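Local coordinates for uncharacterized protein (Cricetid herpesvirus 2, PDB 4ZKQ) that binds chemokines and probably acts as a viral decoy receptor that keeps them from the receptors of the host, at residues 20-24 / 213-217; 57-63 / 186-192; 375-381 / 392-398; 347-351 / 363-367. One frame throughout, in Å; residues are numbered along the deposited sequence.

Contact 1 (20-24 / 213-217)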
# COMPACT_ATOMS: atom_id res chain seq x y z
N ARG A 20 -15.37 8.32 -10.66
CA ARG A 20 -15.23 8.80 -9.29
C ARG A 20 -14.56 7.75 -8.38
O ARG A 20 -14.81 7.69 -7.17
CB ARG A 20 -16.61 9.20 -8.74
CG ARG A 20 -17.18 10.47 -9.39
CD ARG A 20 -18.66 10.72 -9.04
NE ARG A 20 -19.48 9.56 -9.36
CZ ARG A 20 -19.71 9.12 -10.59
NH1 ARG A 20 -19.21 9.75 -11.65
NH2 ARG A 20 -20.46 8.05 -10.77
N LEU A 21 -13.67 6.96 -8.96
CA LEU A 21 -12.91 5.94 -8.24
C LEU A 21 -11.53 6.45 -7.82
O LEU A 21 -11.12 7.54 -8.22
CB LEU A 21 -12.75 4.70 -9.11
CG LEU A 21 -14.06 4.10 -9.63
CD1 LEU A 21 -13.76 2.90 -10.49
CD2 LEU A 21 -15.00 3.73 -8.49
N LEU A 22 -10.82 5.67 -7.00
CA LEU A 22 -9.44 6.00 -6.66
C LEU A 22 -8.60 6.07 -7.91
O LEU A 22 -8.87 5.35 -8.87
CB LEU A 22 -8.84 4.96 -5.71
CG LEU A 22 -9.59 4.63 -4.42
CD1 LEU A 22 -8.89 3.50 -3.70
CD2 LEU A 22 -9.71 5.84 -3.51
N THR A 23 -7.59 6.93 -7.90
CA THR A 23 -6.63 6.98 -9.00
C THR A 23 -5.24 7.12 -8.42
O THR A 23 -5.07 7.44 -7.24
CB THR A 23 -6.91 8.16 -9.97
OG1 THR A 23 -6.81 9.40 -9.27
CG2 THR A 23 -8.30 8.04 -10.59
N GLN A 24 -4.23 6.89 -9.25
CA GLN A 24 -2.86 7.01 -8.78
C GLN A 24 -1.96 7.72 -9.78
O GLN A 24 -2.18 7.65 -10.99
CB GLN A 24 -2.28 5.64 -8.44
CG GLN A 24 -2.18 4.68 -9.63
CD GLN A 24 -1.50 3.38 -9.27
OE1 GLN A 24 -1.78 2.79 -8.23
NE2 GLN A 24 -0.59 2.93 -10.12
N LEU A 213 -12.53 -0.79 -1.57
CA LEU A 213 -11.59 0.07 -2.27
C LEU A 213 -11.69 -0.21 -3.76
O LEU A 213 -11.50 -1.34 -4.19
CB LEU A 213 -10.16 -0.17 -1.78
CG LEU A 213 -9.92 0.01 -0.27
CD1 LEU A 213 -8.53 -0.48 0.12
CD2 LEU A 213 -10.11 1.46 0.13
N SER A 214 -12.00 0.82 -4.54
CA SER A 214 -12.14 0.67 -5.99
C SER A 214 -11.28 1.69 -6.71
O SER A 214 -11.48 2.89 -6.54
CB SER A 214 -13.60 0.82 -6.41
OG SER A 214 -14.45 -0.01 -5.64
N LYS A 215 -10.31 1.20 -7.48
CA LYS A 215 -9.40 2.06 -8.22
C LYS A 215 -9.57 1.87 -9.72
O LYS A 215 -9.61 0.75 -10.22
CB LYS A 215 -7.95 1.76 -7.83
CG LYS A 215 -6.92 2.45 -8.74
CD LYS A 215 -5.49 2.23 -8.25
CE LYS A 215 -5.17 3.06 -7.00
NZ LYS A 215 -3.84 2.71 -6.41
N LYS A 216 -9.64 2.99 -10.43
CA LYS A 216 -9.66 2.93 -11.89
C LYS A 216 -8.24 2.77 -12.40
O LYS A 216 -7.45 3.71 -12.42
CB LYS A 216 -10.32 4.16 -12.50
CG LYS A 216 -10.35 4.10 -14.04
CD LYS A 216 -11.12 5.26 -14.65
CE LYS A 216 -11.12 5.18 -16.17
NZ LYS A 216 -11.66 6.42 -16.79
N ILE A 217 -7.92 1.55 -12.80
CA ILE A 217 -6.61 1.23 -13.33
C ILE A 217 -6.77 -0.07 -14.11
O ILE A 217 -7.46 -0.98 -13.66
CB ILE A 217 -5.55 1.09 -12.20
CG1 ILE A 217 -4.14 0.90 -12.78
CG2 ILE A 217 -5.91 -0.06 -11.27
CD1 ILE A 217 -3.04 1.19 -11.78
O HOH W 1 -5.11 5.15 -11.46
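L22 and K215 meet in a single beta bridge that ties the edge strand 23-26, the first of a seven-stranded sheet, to the long strand 206-223 of a second sheet. L22 N donates to S214 O (2.9 Å) and L22 O accepts from K216 N (2.9 Å), so both polar backbone atoms of L22 are used. Around this bridge the leucines lean on the facing backbone. L21 lays CB against S214 O and brings CD2 to S214 CB at 3.8 Å, its side chain crossing that of K216 at about a right angle. L22 sets its CG over S214 O and also packs on P59 of strand 54-59.

The buried polar end lies at Q24. K215 leaves the backbone extended, then bends at chi3 (-74°), which carries its ammonium group across the Q24 side chain. K215 NZ meets Q24 OE1 at 2.7 Å, in the amide plane and on a lone pair; D78 and T56 also hold this nitrogen. Q24 NE2 bonds S385 O and E384 OE1, which holds the rotation of the amide so that OE1 faces K215 NZ. I217 lays CD1 over one face of this amide, 3.4 Å from Q24 NE2. A water accepts from Q24 N (2.9 Å) and also lies at hydrogen-bonding distance from K216 O.

Contact 2 (57-63 / 186-192)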
# COMPACT_ATOMS: atom_id res chain seq x y z
N TYR A 57 -5.01 8.75 -4.70
CA TYR A 57 -5.94 9.76 -4.20
C TYR A 57 -7.28 9.13 -3.84
O TYR A 57 -7.76 8.24 -4.55
CB TYR A 57 -6.15 10.86 -5.25
CG TYR A 57 -4.89 11.46 -5.79
CD1 TYR A 57 -4.25 12.50 -5.12
CD2 TYR A 57 -4.33 11.01 -6.98
CE1 TYR A 57 -3.08 13.06 -5.62
CE2 TYR A 57 -3.17 11.56 -7.48
CZ TYR A 57 -2.55 12.59 -6.80
OH TYR A 57 -1.40 13.15 -7.30
N GLY A 58 -7.87 9.57 -2.74
CA GLY A 58 -9.18 9.06 -2.35
C GLY A 58 -9.92 9.96 -1.38
O GLY A 58 -9.41 11.01 -0.98
N PRO A 59 -11.14 9.57 -1.01
CA PRO A 59 -11.99 10.34 -0.10
C PRO A 59 -11.77 9.96 1.36
O PRO A 59 -11.74 8.77 1.68
CB PRO A 59 -13.40 9.95 -0.55
CG PRO A 59 -13.25 8.52 -0.94
CD PRO A 59 -11.84 8.38 -1.51
N LEU A 60 -11.65 10.96 2.23
CA LEU A 60 -11.62 10.72 3.67
C LEU A 60 -13.05 10.65 4.19
O LEU A 60 -13.77 11.65 4.16
CB LEU A 60 -10.85 11.82 4.39
CG LEU A 60 -10.73 11.70 5.91
CD1 LEU A 60 -10.11 10.36 6.33
CD2 LEU A 60 -9.92 12.85 6.44
N LYS A 61 -13.47 9.48 4.65
CA LYS A 61 -14.83 9.26 5.14
C LYS A 61 -14.86 8.75 6.57
O LYS A 61 -14.02 7.94 6.98
CB LYS A 61 -15.56 8.26 4.26
CG LYS A 61 -15.79 8.74 2.83
CD LYS A 61 -16.54 7.71 2.04
CE LYS A 61 -16.93 8.27 0.68
NZ LYS A 61 -17.73 7.29 -0.12
N PHE A 62 -15.86 9.21 7.33
CA PHE A 62 -16.08 8.76 8.70
C PHE A 62 -17.45 8.11 8.86
O PHE A 62 -18.42 8.53 8.22
CB PHE A 62 -15.96 9.93 9.67
CG PHE A 62 -14.57 10.47 9.82
CD1 PHE A 62 -14.07 11.40 8.93
CD2 PHE A 62 -13.78 10.06 10.88
CE1 PHE A 62 -12.79 11.90 9.08
CE2 PHE A 62 -12.50 10.56 11.04
CZ PHE A 62 -12.00 11.47 10.13
N LEU A 63 -17.52 7.09 9.71
CA LEU A 63 -18.78 6.49 10.14
C LEU A 63 -18.92 6.64 11.65
O LEU A 63 -17.93 6.57 12.37
CB LEU A 63 -18.85 5.01 9.77
CG LEU A 63 -19.51 4.58 8.46
CD1 LEU A 63 -19.55 3.06 8.44
CD2 LEU A 63 -20.90 5.15 8.30
N ARG A 186 -13.32 11.74 -5.70
CA ARG A 186 -13.30 10.29 -5.90
C ARG A 186 -14.14 9.55 -4.85
O ARG A 186 -13.67 8.61 -4.21
CB ARG A 186 -11.86 9.78 -5.88
CG ARG A 186 -10.99 10.50 -6.90
CD ARG A 186 -9.51 10.20 -6.68
NE ARG A 186 -8.65 10.90 -7.63
CZ ARG A 186 -8.34 12.19 -7.55
NH1 ARG A 186 -8.84 12.93 -6.57
NH2 ARG A 186 -7.53 12.74 -8.44
N GLU A 187 -15.39 9.97 -4.71
CA GLU A 187 -16.23 9.52 -3.60
C GLU A 187 -16.65 8.05 -3.68
O GLU A 187 -17.07 7.47 -2.68
CB GLU A 187 -17.48 10.42 -3.51
CG GLU A 187 -18.38 10.34 -4.72
CD GLU A 187 -19.42 11.45 -4.75
OE1 GLU A 187 -19.33 12.39 -3.93
OE2 GLU A 187 -20.32 11.39 -5.61
N GLU A 188 -16.54 7.43 -4.86
CA GLU A 188 -16.85 6.02 -5.01
C GLU A 188 -15.60 5.12 -4.82
O GLU A 188 -15.71 3.89 -4.83
CB GLU A 188 -17.49 5.76 -6.38
CG GLU A 188 -18.90 6.36 -6.48
CD GLU A 188 -19.52 6.30 -7.88
OE1 GLU A 188 -19.06 5.51 -8.72
OE2 GLU A 188 -20.49 7.06 -8.12
N GLY A 189 -14.45 5.74 -4.60
CA GLY A 189 -13.19 5.01 -4.48
C GLY A 189 -13.03 4.25 -3.18
O GLY A 189 -12.41 3.19 -3.15
N LEU A 190 -13.57 4.82 -2.10
CA LEU A 190 -13.66 4.14 -0.82
C LEU A 190 -15.10 4.22 -0.32
O LEU A 190 -15.64 5.32 -0.17
CB LEU A 190 -12.72 4.75 0.22
CG LEU A 190 -12.64 4.09 1.61
CD1 LEU A 190 -11.27 4.34 2.22
CD2 LEU A 190 -13.71 4.60 2.55
N GLU A 191 -15.70 3.07 -0.09
CA GLU A 191 -17.03 2.99 0.52
C GLU A 191 -16.91 2.17 1.80
O GLU A 191 -16.25 1.14 1.80
CB GLU A 191 -18.03 2.34 -0.44
CG GLU A 191 -18.19 3.04 -1.80
CD GLU A 191 -19.03 4.32 -1.73
OE1 GLU A 191 -19.31 4.82 -0.62
OE2 GLU A 191 -19.42 4.82 -2.81
N MET A 192 -17.51 2.65 2.88
CA MET A 192 -17.51 1.91 4.14
C MET A 192 -18.93 1.75 4.66
O MET A 192 -19.75 2.67 4.58
CB MET A 192 -16.63 2.61 5.18
CG MET A 192 -17.10 3.99 5.55
SD MET A 192 -15.87 4.95 6.47
CE MET A 192 -15.40 3.79 7.76
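The ammonium nitrogen of K61 is gripped by three oxygens of the facing segment: K61 NZ donates to E187 O at 2.6 Å and to L190 O at 2.9 Å, both in the respective carbonyl planes, and forms a salt bridge with E191 OE1 at 3.0 Å. Extended beyond CG, the lysine chain spans the distance to these oxygens, while E191, whose CB turns away, bends at chi2 (-76°) to bring its carboxylate back. E187 O belongs to the type I turn R186-G189, closed by G189 N to R186 O, and L190 O to the first residue after it. K61 thus joins the turn to the start of strand 190-195.

Farther back, R186 runs beside Y57, pointing the same way. Y57 CB sits 3.3 Å above the centre of the guanidinium plane, and the ring is tilted 29° from that plane. The guanidinium is fixed from outside as well, NH1 by D184 and NE by T23. The ring of P59 rests on the turn, with CG 3.3 Å from R186 O and 4.0 Å from L190 CB. At the other end L63 and M192 meet tip to tip, L63 CG 3.8 Å from M192 CG.

In the fold, this contact lays strand 54-59 and the residues after it over the turn entering strand 190-195. L190 continues inward against W180 of strand 175-181 and L213 of strand 206-223.

Contact 3 (375-381 / 392-398)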
# COMPACT_ATOMS: atom_id res chain seq x y z
N ASP A 375 12.50 -27.49 -3.67
CA ASP A 375 12.54 -26.07 -3.99
C ASP A 375 11.14 -25.53 -4.32
O ASP A 375 10.34 -26.20 -4.98
CB ASP A 375 13.49 -25.81 -5.16
CG ASP A 375 14.95 -25.96 -4.77
OD1 ASP A 375 15.28 -25.69 -3.59
OD2 ASP A 375 15.77 -26.34 -5.63
N GLN A 376 10.87 -24.32 -3.85
CA GLN A 376 9.59 -23.69 -4.09
C GLN A 376 9.71 -22.17 -4.09
O GLN A 376 8.89 -21.47 -3.50
CB GLN A 376 8.57 -24.14 -3.03
CG GLN A 376 8.92 -23.78 -1.60
CD GLN A 376 7.76 -23.98 -0.65
OE1 GLN A 376 6.73 -23.30 -0.75
NE2 GLN A 376 7.90 -24.92 0.28
N GLY A 377 10.75 -21.66 -4.76
CA GLY A 377 10.95 -20.23 -4.88
C GLY A 377 9.80 -19.51 -5.56
O GLY A 377 9.14 -20.07 -6.44
N PHE A 378 9.56 -18.27 -5.15
CA PHE A 378 8.50 -17.44 -5.74
C PHE A 378 8.99 -16.01 -5.91
O PHE A 378 9.60 -15.46 -5.00
CB PHE A 378 7.25 -17.47 -4.87
CG PHE A 378 6.17 -16.50 -5.31
CD1 PHE A 378 5.26 -16.86 -6.29
CD2 PHE A 378 6.07 -15.25 -4.73
CE1 PHE A 378 4.26 -15.98 -6.68
CE2 PHE A 378 5.07 -14.37 -5.12
CZ PHE A 378 4.17 -14.73 -6.09
N VAL A 379 8.72 -15.44 -7.07
CA VAL A 379 9.01 -14.04 -7.35
C VAL A 379 7.78 -13.38 -7.95
O VAL A 379 7.08 -13.97 -8.78
CB VAL A 379 10.22 -13.89 -8.32
CG1 VAL A 379 10.42 -12.43 -8.73
CG2 VAL A 379 11.49 -14.44 -7.68
N PHE A 380 7.51 -12.15 -7.50
CA PHE A 380 6.45 -11.32 -8.05
C PHE A 380 7.02 -10.00 -8.55
O PHE A 380 7.72 -9.31 -7.81
CB PHE A 380 5.37 -11.04 -7.00
CG PHE A 380 4.21 -10.25 -7.53
CD1 PHE A 380 3.42 -10.76 -8.54
CD2 PHE A 380 3.91 -9.00 -7.01
CE1 PHE A 380 2.35 -10.05 -9.03
CE2 PHE A 380 2.84 -8.29 -7.50
CZ PHE A 380 2.05 -8.81 -8.51
N LEU A 381 6.73 -9.68 -9.80
CA LEU A 381 7.11 -8.40 -10.39
C LEU A 381 5.87 -7.63 -10.77
O LEU A 381 5.02 -8.14 -11.50
CB LEU A 381 7.98 -8.62 -11.64
CG LEU A 381 8.27 -7.38 -12.49
CD1 LEU A 381 9.14 -6.39 -11.71
CD2 LEU A 381 8.93 -7.77 -13.80
N ARG A 392 3.25 -10.03 -12.51
CA ARG A 392 3.77 -11.26 -13.08
C ARG A 392 4.34 -12.14 -11.98
O ARG A 392 5.26 -11.75 -11.27
CB ARG A 392 4.84 -10.96 -14.13
CG ARG A 392 4.29 -10.21 -15.31
CD ARG A 392 5.30 -9.98 -16.40
NE ARG A 392 4.79 -9.03 -17.39
CZ ARG A 392 4.14 -9.37 -18.50
NH1 ARG A 392 3.90 -10.64 -18.79
NH2 ARG A 392 3.71 -8.42 -19.32
N GLU A 393 3.76 -13.33 -11.84
CA GLU A 393 4.24 -14.31 -10.88
C GLU A 393 5.22 -15.25 -11.56
O GLU A 393 5.01 -15.64 -12.71
CB GLU A 393 3.06 -15.09 -10.28
CG GLU A 393 2.13 -14.25 -9.42
CD GLU A 393 0.96 -15.02 -8.84
OE1 GLU A 393 1.03 -16.27 -8.76
OE2 GLU A 393 -0.04 -14.38 -8.46
N TYR A 394 6.28 -15.59 -10.84
CA TYR A 394 7.27 -16.54 -11.31
C TYR A 394 7.47 -17.63 -10.27
O TYR A 394 7.68 -17.34 -9.09
CB TYR A 394 8.60 -15.84 -11.62
CG TYR A 394 8.50 -14.83 -12.73
CD1 TYR A 394 8.70 -15.21 -14.05
CD2 TYR A 394 8.21 -13.50 -12.47
CE1 TYR A 394 8.61 -14.31 -15.07
CE2 TYR A 394 8.12 -12.58 -13.50
CZ TYR A 394 8.32 -13.00 -14.80
OH TYR A 394 8.24 -12.13 -15.85
N TYR A 395 7.37 -18.87 -10.72
CA TYR A 395 7.54 -20.04 -9.86
C TYR A 395 8.88 -20.67 -10.19
O TYR A 395 9.11 -21.13 -11.31
CB TYR A 395 6.39 -21.03 -10.05
CG TYR A 395 5.04 -20.36 -10.04
CD1 TYR A 395 4.68 -19.51 -9.01
CD2 TYR A 395 4.14 -20.55 -11.08
CE1 TYR A 395 3.46 -18.87 -9.00
CE2 TYR A 395 2.91 -19.92 -11.08
CZ TYR A 395 2.57 -19.08 -10.03
OH TYR A 395 1.35 -18.44 -10.02
N LEU A 396 9.78 -20.65 -9.21
CA LEU A 396 11.15 -21.11 -9.38
C LEU A 396 11.31 -22.55 -8.92
O LEU A 396 10.57 -23.02 -8.05
CB LEU A 396 12.11 -20.22 -8.59
CG LEU A 396 12.50 -18.86 -9.17
CD1 LEU A 396 11.30 -17.95 -9.33
CD2 LEU A 396 13.55 -18.20 -8.27
N ASP A 397 12.29 -23.24 -9.49
CA ASP A 397 12.74 -24.53 -8.96
C ASP A 397 14.20 -24.41 -8.53
O ASP A 397 14.88 -25.41 -8.32
CB ASP A 397 12.56 -25.65 -10.00
CG ASP A 397 13.14 -25.29 -11.35
OD1 ASP A 397 13.90 -24.30 -11.45
OD2 ASP A 397 12.85 -26.02 -12.33
N ARG A 398 14.66 -23.17 -8.39
CA ARG A 398 15.94 -22.86 -7.79
C ARG A 398 15.69 -22.15 -6.47
O ARG A 398 14.62 -21.56 -6.28
CB ARG A 398 16.79 -21.97 -8.71
CG ARG A 398 17.05 -22.55 -10.09
CD ARG A 398 18.04 -23.69 -10.03
NE ARG A 398 18.49 -24.08 -11.37
CZ ARG A 398 17.87 -24.96 -12.15
NH1 ARG A 398 16.76 -25.57 -11.75
NH2 ARG A 398 18.36 -25.24 -13.35
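V379 and Y394 form an antiparallel hydrogen-bonded pair near the open end of the hairpin of strands 378-384 and 388-395. Backbone bonds join the two strands here. V379 N meets Y394 O at 3.0 Å and Y394 N returns to V379 O at 2.7 Å; L381 and R392 repeat this reciprocal pattern. Beyond the strand ends L396 N still reaches G377 O at 2.9 Å, but from well above the carbonyl plane (47°).

Aromatic and polar contacts gather on the face bearing F378, F380, E393 and Y395. F378 and Y395 lie side by side, pointing the same way, and F378 CE1 is 3.8 Å from Y395 CE1. E393 OE1 comes in at the edge of the F378 ring, near its plane, the carboxylate turned 68° from the ring. Y395 OH donates to this same E393 OE1 at 2.5 Å, which ties the tyrosine to the carboxylate. F380 meets the CG of E393.

The other face bears V379, L381, R392 and Y394. L396 packs beside V379, its CD1 3.9 Å from V379 CG2, and L381 CB approaches the edge of the Y394 ring. Y293 and F295 lie against this face; R392 makes cation-pi contacts with F295 and Y222 and a salt bridge to E390.

At the charged end D375 OD2 lies near D397 O without a hydrogen bond, while R398 NH1 bridges D397 OD1. The chemistry implies a hairpin joined by backbone bonds and by a largely apolar face into which R392 is drawn by cation-pi contacts, with a carboxylate-tyrosine pair opposite and a charged, poorly ordered open end.

Contact 4 (347-351 / 363-367)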
# COMPACT_ATOMS: atom_id res chain seq x y z
N CYS A 347 20.39 -3.87 -4.84
CA CYS A 347 19.43 -4.96 -5.02
C CYS A 347 20.16 -6.18 -5.54
O CYS A 347 20.38 -6.33 -6.74
CB CYS A 347 18.31 -4.57 -5.99
SG CYS A 347 17.13 -5.90 -6.29
N TYR A 348 20.54 -7.06 -4.62
CA TYR A 348 21.34 -8.22 -4.98
C TYR A 348 20.56 -9.30 -5.73
O TYR A 348 21.06 -9.85 -6.71
CB TYR A 348 21.98 -8.81 -3.73
CG TYR A 348 23.12 -7.98 -3.17
CD1 TYR A 348 24.07 -7.41 -4.01
CD2 TYR A 348 23.24 -7.75 -1.81
CE1 TYR A 348 25.11 -6.65 -3.51
CE2 TYR A 348 24.27 -6.99 -1.30
CZ TYR A 348 25.21 -6.44 -2.15
OH TYR A 348 26.24 -5.69 -1.65
N PRO A 349 19.32 -9.60 -5.29
CA PRO A 349 18.59 -10.71 -5.93
C PRO A 349 18.10 -10.43 -7.35
O PRO A 349 17.97 -11.37 -8.13
CB PRO A 349 17.39 -10.92 -5.00
CG PRO A 349 17.70 -10.19 -3.75
CD PRO A 349 18.58 -9.06 -4.14
N PHE A 350 17.82 -9.17 -7.68
CA PHE A 350 17.13 -8.86 -8.93
C PHE A 350 17.81 -7.82 -9.79
O PHE A 350 18.38 -6.85 -9.28
CB PHE A 350 15.71 -8.40 -8.64
CG PHE A 350 14.95 -9.30 -7.70
CD1 PHE A 350 14.56 -10.56 -8.11
CD2 PHE A 350 14.61 -8.88 -6.43
CE1 PHE A 350 13.85 -11.39 -7.25
CE2 PHE A 350 13.91 -9.70 -5.57
CZ PHE A 350 13.52 -10.96 -5.98
N ARG A 351 17.73 -8.02 -11.10
CA ARG A 351 18.12 -7.00 -12.06
C ARG A 351 17.00 -6.84 -13.06
O ARG A 351 16.45 -7.81 -13.57
CB ARG A 351 19.42 -7.36 -12.78
CG ARG A 351 19.90 -6.28 -13.76
CD ARG A 351 21.07 -6.73 -14.63
NE ARG A 351 22.18 -7.27 -13.84
CZ ARG A 351 22.50 -8.56 -13.74
NH1 ARG A 351 21.81 -9.49 -14.40
NH2 ARG A 351 23.53 -8.93 -12.99
N LEU A 363 13.91 -9.59 -16.62
CA LEU A 363 14.11 -9.77 -15.19
C LEU A 363 15.12 -10.87 -14.93
O LEU A 363 14.90 -12.02 -15.32
CB LEU A 363 12.79 -10.10 -14.50
CG LEU A 363 12.87 -10.42 -13.00
CD1 LEU A 363 13.28 -9.19 -12.20
CD2 LEU A 363 11.54 -10.96 -12.50
N ASP A 364 16.21 -10.53 -14.26
CA ASP A 364 17.20 -11.52 -13.83
C ASP A 364 17.03 -11.80 -12.35
O ASP A 364 16.95 -10.87 -11.55
CB ASP A 364 18.62 -11.05 -14.12
CG ASP A 364 18.85 -10.77 -15.58
OD1 ASP A 364 18.42 -11.59 -16.41
OD2 ASP A 364 19.47 -9.73 -15.90
N VAL A 365 16.95 -13.08 -12.02
CA VAL A 365 16.85 -13.51 -10.64
C VAL A 365 18.09 -14.30 -10.25
O VAL A 365 18.32 -15.38 -10.79
CB VAL A 365 15.60 -14.39 -10.41
CG1 VAL A 365 15.48 -14.77 -8.95
CG2 VAL A 365 14.35 -13.68 -10.89
N ARG A 366 18.88 -13.76 -9.34
CA ARG A 366 20.07 -14.47 -8.87
C ARG A 366 19.63 -15.64 -8.00
O ARG A 366 18.74 -15.50 -7.15
CB ARG A 366 20.99 -13.53 -8.09
CG ARG A 366 22.36 -14.11 -7.79
CD ARG A 366 23.16 -13.23 -6.83
NE ARG A 366 23.76 -14.02 -5.76
CZ ARG A 366 25.01 -14.48 -5.76
NH1 ARG A 366 25.84 -14.21 -6.76
NH2 ARG A 366 25.45 -15.19 -4.73
N VAL A 367 20.26 -16.80 -8.22
CA VAL A 367 19.93 -18.01 -7.47
C VAL A 367 21.21 -18.77 -7.12
O VAL A 367 22.27 -18.52 -7.70
CB VAL A 367 18.98 -18.93 -8.26
CG1 VAL A 367 17.65 -18.24 -8.52
CG2 VAL A 367 19.62 -19.35 -9.58
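R351 and D364 cross obliquely on one face of the hairpin of strands 350-355 and 360-366. R351 sends its CG anti to the backbone N, then bends at chi3, which turns the guanidinium back over the carboxylate. R351 NH1 donates to D364 OD2 at 2.8 Å, close to the guanidinium plane (N-H...O angle 148°) yet 45° above the carboxylate plane, the two groups standing 63° apart. The other oxygen, D364 OD1, is taken by S292 and R362, so that both oxygens of this buried carboxylate are held.

On the opposite face F350 and V365 lie side by side, pointing the same way, with F350 CE1 4.1 Å from V365 CG1. P349 CB lies over the centre of one face of the F350 ring, 3.6 Å above its plane. L363 contributes less, its CD1 reaching F350 CB at 4.4 Å.

Backbone bonds set the register of the two strands. R351 N meets D364 O at 3.0 Å and D364 N meets R351 O at 2.8 Å, and toward the open end of the hairpin R366 N bonds P349 O at 2.8 Å. C347, just before, carries the disulfide to C326 of strand 324-330.

The chemistry implies a hairpin with an ionic face and an apolar one: two arginines and a serine around a buried aspartate would probably keep it ionised, while F350 carries P349 over one face and V365 alongside.

From the N terminus, the segment 20-24 opens a long loop that contact 1 closes at 213-217. Contact 2 lies within that loop, opening at 57-63 and closing at 186-192, and the two touch, G189 O receiving S214 N and E188 a salt bridge from R20. Together they bring the first two strands of the seven-stranded sheet, 23-26 and 54-59, against strands 206-223 and 190-195. Contacts 4 and 3 follow in series, each closing a short hairpin; none cross. These two also touch, V379 CG2 and F350 CE1 packing between their sheets. Contact 3 lies about 29 Å from contact 1, centre to centre, yet strands 206-223 and 388-395 are neighbours in one sheet.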